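Local atomic coordinates of putative thioesterase (PDB entry 5UGZ), a protein that acts as a type II thioesterase that releases intermediates, probably by hydrolysing their thioesters, from the NRPS/PKS pathway that makes colibactin. Residues 92-97 / 109-114; 103-108 / 188-193. One frame throughout, in Å; residues are numbered along the deposited sequence.

In the fold
Helix 99-113 belongs to both contacts: in contact 1 its last turns rest on strand 91-97, and in contact 2 its middle turns meet the loop that leads to strand 198-203. The two contact centres lie about 8 Å apart. Arg192 of the loop ties them together, its NH2 forming a salt bridge with Asp113 OD1 at a notably short 2.5 Å, while its NH1 probably hydrogen-bonds to ND1 of His109. On the side of the strand, Ile94 CG2 packs against Ala104 CB at 3.6 Å. Strand and helix are joined by a tight turn with a GxSxG sequence, consistent with the nucleophile elbow of a thioesterase.

Contact 1. Residues 92-97 / 109-114; sequences YAIFGH and HYILDH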
# COMPACT_ATOMS: atom_id res chain seq x y z
N TYR A 92 -1.19 16.72 0.26
CA TYR A 92 -0.96 15.40 -0.31
C TYR A 92 -1.60 14.34 0.59
O TYR A 92 -1.85 14.56 1.78
CB TYR A 92 0.54 15.13 -0.51
CG TYR A 92 1.31 14.92 0.77
CD1 TYR A 92 1.51 13.65 1.27
CD2 TYR A 92 1.85 15.99 1.47
CE1 TYR A 92 2.20 13.44 2.42
CE2 TYR A 92 2.54 15.80 2.65
CZ TYR A 92 2.72 14.51 3.11
OH TYR A 92 3.42 14.27 4.28
N ALA A 93 -1.87 13.19 -0.01
CA ALA A 93 -2.35 12.00 0.68
C ALA A 93 -1.48 10.83 0.24
O ALA A 93 -0.70 10.94 -0.70
CB ALA A 93 -3.82 11.71 0.37
N ILE A 94 -1.62 9.70 0.93
CA ILE A 94 -0.89 8.48 0.61
C ILE A 94 -1.84 7.30 0.67
O ILE A 94 -2.54 7.11 1.67
CB ILE A 94 0.30 8.25 1.55
CG1 ILE A 94 1.05 9.58 1.75
CG2 ILE A 94 1.20 7.11 1.00
CD1 ILE A 94 2.29 9.49 2.59
N PHE A 95 -1.86 6.50 -0.39
CA PHE A 95 -2.62 5.27 -0.46
C PHE A 95 -1.64 4.13 -0.69
O PHE A 95 -0.73 4.25 -1.51
CB PHE A 95 -3.67 5.32 -1.61
CG PHE A 95 -4.45 4.05 -1.78
CD1 PHE A 95 -3.89 2.95 -2.43
CD2 PHE A 95 -5.75 3.95 -1.29
CE1 PHE A 95 -4.60 1.76 -2.58
CE2 PHE A 95 -6.47 2.76 -1.45
CZ PHE A 95 -5.89 1.66 -2.09
N GLY A 96 -1.83 3.03 0.03
CA GLY A 96 -1.05 1.82 -0.21
C GLY A 96 -1.91 0.62 0.06
O GLY A 96 -2.78 0.65 0.92
N HIS A 97 -1.69 -0.45 -0.71
CA HIS A 97 -2.40 -1.72 -0.54
C HIS A 97 -1.43 -2.76 -0.01
O HIS A 97 -0.33 -2.93 -0.55
CB HIS A 97 -3.05 -2.21 -1.84
CG HIS A 97 -3.96 -3.39 -1.66
ND1 HIS A 97 -5.28 -3.27 -1.27
CD2 HIS A 97 -3.74 -4.72 -1.79
CE1 HIS A 97 -5.83 -4.47 -1.18
NE2 HIS A 97 -4.91 -5.37 -1.49
N HIS A 109 5.84 8.67 8.29
CA HIS A 109 6.66 9.07 9.42
C HIS A 109 8.07 9.47 8.99
O HIS A 109 8.66 10.37 9.58
CB HIS A 109 6.69 7.95 10.46
CG HIS A 109 5.41 7.83 11.24
ND1 HIS A 109 5.11 8.64 12.30
CD2 HIS A 109 4.36 6.98 11.10
CE1 HIS A 109 3.93 8.30 12.80
NE2 HIS A 109 3.46 7.29 12.09
N TYR A 110 8.60 8.83 7.94
CA TYR A 110 9.92 9.19 7.41
C TYR A 110 9.88 10.56 6.74
O TYR A 110 10.84 11.33 6.83
CB TYR A 110 10.37 8.09 6.43
CG TYR A 110 11.75 8.20 5.80
CD1 TYR A 110 12.86 7.57 6.37
CD2 TYR A 110 11.94 8.87 4.59
CE1 TYR A 110 14.12 7.63 5.78
CE2 TYR A 110 13.18 8.94 4.00
CZ TYR A 110 14.27 8.32 4.61
OH TYR A 110 15.50 8.39 4.01
N ILE A 111 8.78 10.87 6.06
CA ILE A 111 8.58 12.21 5.52
C ILE A 111 8.55 13.23 6.66
O ILE A 111 9.24 14.25 6.63
CB ILE A 111 7.28 12.25 4.68
CG1 ILE A 111 7.47 11.49 3.35
CG2 ILE A 111 6.78 13.68 4.45
CD1 ILE A 111 6.17 11.09 2.66
N LEU A 112 7.75 12.94 7.69
CA LEU A 112 7.66 13.83 8.85
C LEU A 112 9.02 13.99 9.54
O LEU A 112 9.39 15.11 9.92
CB LEU A 112 6.60 13.31 9.83
CG LEU A 112 5.14 13.59 9.45
CD1 LEU A 112 4.22 12.80 10.34
CD2 LEU A 112 4.83 15.05 9.59
N ASP A 113 9.78 12.90 9.70
CA ASP A 113 11.16 13.00 10.22
C ASP A 113 12.04 13.93 9.40
O ASP A 113 13.05 14.42 9.92
CB ASP A 113 11.85 11.63 10.26
CG ASP A 113 11.23 10.67 11.22
OD1 ASP A 113 10.46 11.12 12.11
OD2 ASP A 113 11.51 9.47 11.09
N HIS A 114 11.71 14.15 8.13
CA HIS A 114 12.45 15.08 7.29
C HIS A 114 11.97 16.52 7.41
O HIS A 114 12.64 17.42 6.90
CB HIS A 114 12.38 14.62 5.83
CG HIS A 114 13.40 13.57 5.49
ND1 HIS A 114 13.27 12.26 5.89
CD2 HIS A 114 14.56 13.64 4.81
CE1 HIS A 114 14.30 11.57 5.45
NE2 HIS A 114 15.11 12.38 4.80
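Ile111 meets the strand with two of its branches, and van der Waals contact alone joins 92-97 to 109-114. Its CG2 methyl lies 3.4 Å from Tyr92 OH and 4.4 Å from Tyr92 CZ, approaching the ring obliquely as the two side chains run antiparallel alongside one another. Its other arm reaches toward Ile94, and the two CD1 methyls meet tip to tip at 4.2 Å. Ile94 can extend this far because its CD1 is anti to CA (chi2 -177°), which carries the methyl out toward the helix. The same methyl lies in plane at the edge of the Tyr92 ring, 4.0 Å from CE1 of that residue, placing Tyr92 and Ile94 side by side against Ile111. Tyr80 and Phe83 of helix 72-83 also touch Ile111.

Polar bonds hold the surroundings. The buried Tyr92 hydroxyl is satisfied by the carbonyl O of Asp117, in the connection leading to strand 121-125. Around Tyr110 to His114, His114 ND1 donates to Tyr110 O at 2.8 Å; this oxygen lies close to the plane of the His114 ring, while ND1 stands 30° off the carbonyl plane of Tyr110. His114 CE1 also lies over one face of the Tyr110 ring, displaced toward its rim, and His114 stacks on Tyr80. The contact is the strand-to-helix packing of a beta-alpha-beta crossover, 91-97 to 121-125 through helix 99-113, in the parallel sheet of the alpha/beta-hydrolase fold.

Contact 2. Residues 103-108 / 188-193; sequences MAFELV and QAKART
The ammonium NZ of Lys190 is gripped twice, by Glu106 OE1 at 2.7 Å in a salt bridge and by a water at 3.0 Å. The carboxylate receives NZ on the syn side of OE1, 19° out of its plane, the two chains meeting nearly perpendicularly. That water also donates to Glu106 OE2 at 2.8 Å and accepts from Gln188 N at 2.9 Å, so it links the acid, the lysine and the loop backbone. OE2 has a further partner in the hydroxyl of Tyr185. Bends at chi2 in both chains (-66° in Glu106, -72° in Lys190) bring the charged ends together. Replacing Glu106 by an alanine removes the carboxylate, which is likely to leave the Lys190 ammonium without its counter-charge and less firmly oriented, and the bridging water and the Tyr185 hydroxyl each short of a partner.

The apolar part of the lysine lies beside Phe105, where Lys190 CE approaches the ring obliquely, 3.7 Å from Phe105 CE2. Glu106 OE2 lies in plane at the edge of the same ring, and His109 and Phe220 meet it edge-to-face. Behind the probable nucleophile elbow, helix 99-113 is thus tied by a water-linked salt bridge to the loop connecting helix 165-183 with strand 198-203.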
# COMPACT_ATOMS: atom_id res chain seq x y z
N MET A 103 4.33 0.16 3.96
CA MET A 103 5.29 1.12 3.43
C MET A 103 4.74 2.54 3.48
O MET A 103 5.48 3.47 3.80
CB MET A 103 5.70 0.73 2.01
CG MET A 103 6.50 -0.56 1.97
SD MET A 103 7.43 -0.91 0.45
CE MET A 103 8.53 0.49 0.40
N ALA A 104 3.46 2.72 3.18
CA ALA A 104 2.84 4.03 3.33
C ALA A 104 2.93 4.52 4.77
O ALA A 104 3.22 5.70 5.02
CB ALA A 104 1.39 4.00 2.86
N PHE A 105 2.67 3.64 5.73
CA PHE A 105 2.76 4.02 7.14
C PHE A 105 4.17 4.46 7.50
O PHE A 105 4.37 5.49 8.14
CB PHE A 105 2.32 2.87 8.03
CG PHE A 105 2.52 3.16 9.50
CD1 PHE A 105 1.60 3.93 10.20
CD2 PHE A 105 3.62 2.66 10.17
CE1 PHE A 105 1.79 4.19 11.55
CE2 PHE A 105 3.82 2.92 11.51
CZ PHE A 105 2.90 3.69 12.21
N GLU A 106 5.16 3.64 7.14
CA GLU A 106 6.55 3.93 7.49
C GLU A 106 7.06 5.16 6.73
O GLU A 106 7.85 5.94 7.27
CB GLU A 106 7.41 2.70 7.19
CG GLU A 106 7.12 1.50 8.12
CD GLU A 106 7.53 1.77 9.58
OE1 GLU A 106 8.46 2.55 9.77
OE2 GLU A 106 6.92 1.22 10.52
N LEU A 107 6.62 5.33 5.49
CA LEU A 107 7.02 6.45 4.64
C LEU A 107 6.50 7.79 5.17
O LEU A 107 7.21 8.80 5.08
CB LEU A 107 6.52 6.23 3.22
CG LEU A 107 6.77 7.38 2.25
CD1 LEU A 107 8.27 7.68 2.17
CD2 LEU A 107 6.19 7.04 0.89
N VAL A 108 5.25 7.85 5.66
CA VAL A 108 4.73 9.12 6.16
C VAL A 108 5.55 9.58 7.36
O VAL A 108 5.95 10.74 7.44
CB VAL A 108 3.22 9.04 6.49
CG1 VAL A 108 2.91 8.05 7.60
CG2 VAL A 108 2.70 10.42 6.88
N GLN A 188 8.44 -0.71 15.14
CA GLN A 188 8.90 0.05 16.30
C GLN A 188 8.09 1.33 16.43
O GLN A 188 8.00 2.10 15.48
CB GLN A 188 10.39 0.40 16.23
CG GLN A 188 10.94 0.96 17.56
CD GLN A 188 11.40 -0.13 18.55
OE1 GLN A 188 12.16 -1.02 18.20
NE2 GLN A 188 10.94 -0.03 19.80
N ALA A 189 7.53 1.55 17.61
CA ALA A 189 6.75 2.74 17.89
C ALA A 189 7.44 4.02 17.42
O ALA A 189 8.67 4.07 17.31
CB ALA A 189 6.45 2.82 19.39
N LYS A 190 6.64 5.05 17.17
CA LYS A 190 7.08 6.29 16.53
C LYS A 190 7.16 7.44 17.54
O LYS A 190 6.70 7.35 18.68
CB LYS A 190 6.14 6.64 15.38
CG LYS A 190 5.95 5.54 14.33
CD LYS A 190 7.18 5.35 13.47
CE LYS A 190 7.09 4.07 12.69
NZ LYS A 190 8.43 3.62 12.26
N ALA A 191 7.73 8.56 17.08
CA ALA A 191 7.92 9.74 17.90
C ALA A 191 6.73 10.70 17.85
O ALA A 191 6.86 11.83 18.33
CB ALA A 191 9.18 10.49 17.47
N ARG A 192 5.60 10.29 17.29
CA ARG A 192 4.54 11.25 17.02
C ARG A 192 3.30 10.48 16.63
O ARG A 192 3.40 9.40 16.04
CB ARG A 192 4.93 12.18 15.88
CG ARG A 192 4.94 11.41 14.59
CD ARG A 192 5.21 12.28 13.44
NE ARG A 192 6.56 12.80 13.45
CZ ARG A 192 7.63 12.09 13.11
NH1 ARG A 192 7.52 10.81 12.76
NH2 ARG A 192 8.82 12.66 13.12
N THR A 193 2.15 11.04 16.96
CA THR A 193 0.86 10.55 16.51
C THR A 193 0.44 11.35 15.29
O THR A 193 0.46 12.59 15.32
CB THR A 193 -0.23 10.67 17.59
OG1 THR A 193 0.15 9.93 18.74
CG2 THR A 193 -1.53 10.10 17.09
O HOH W 1 8.62 0.63 12.61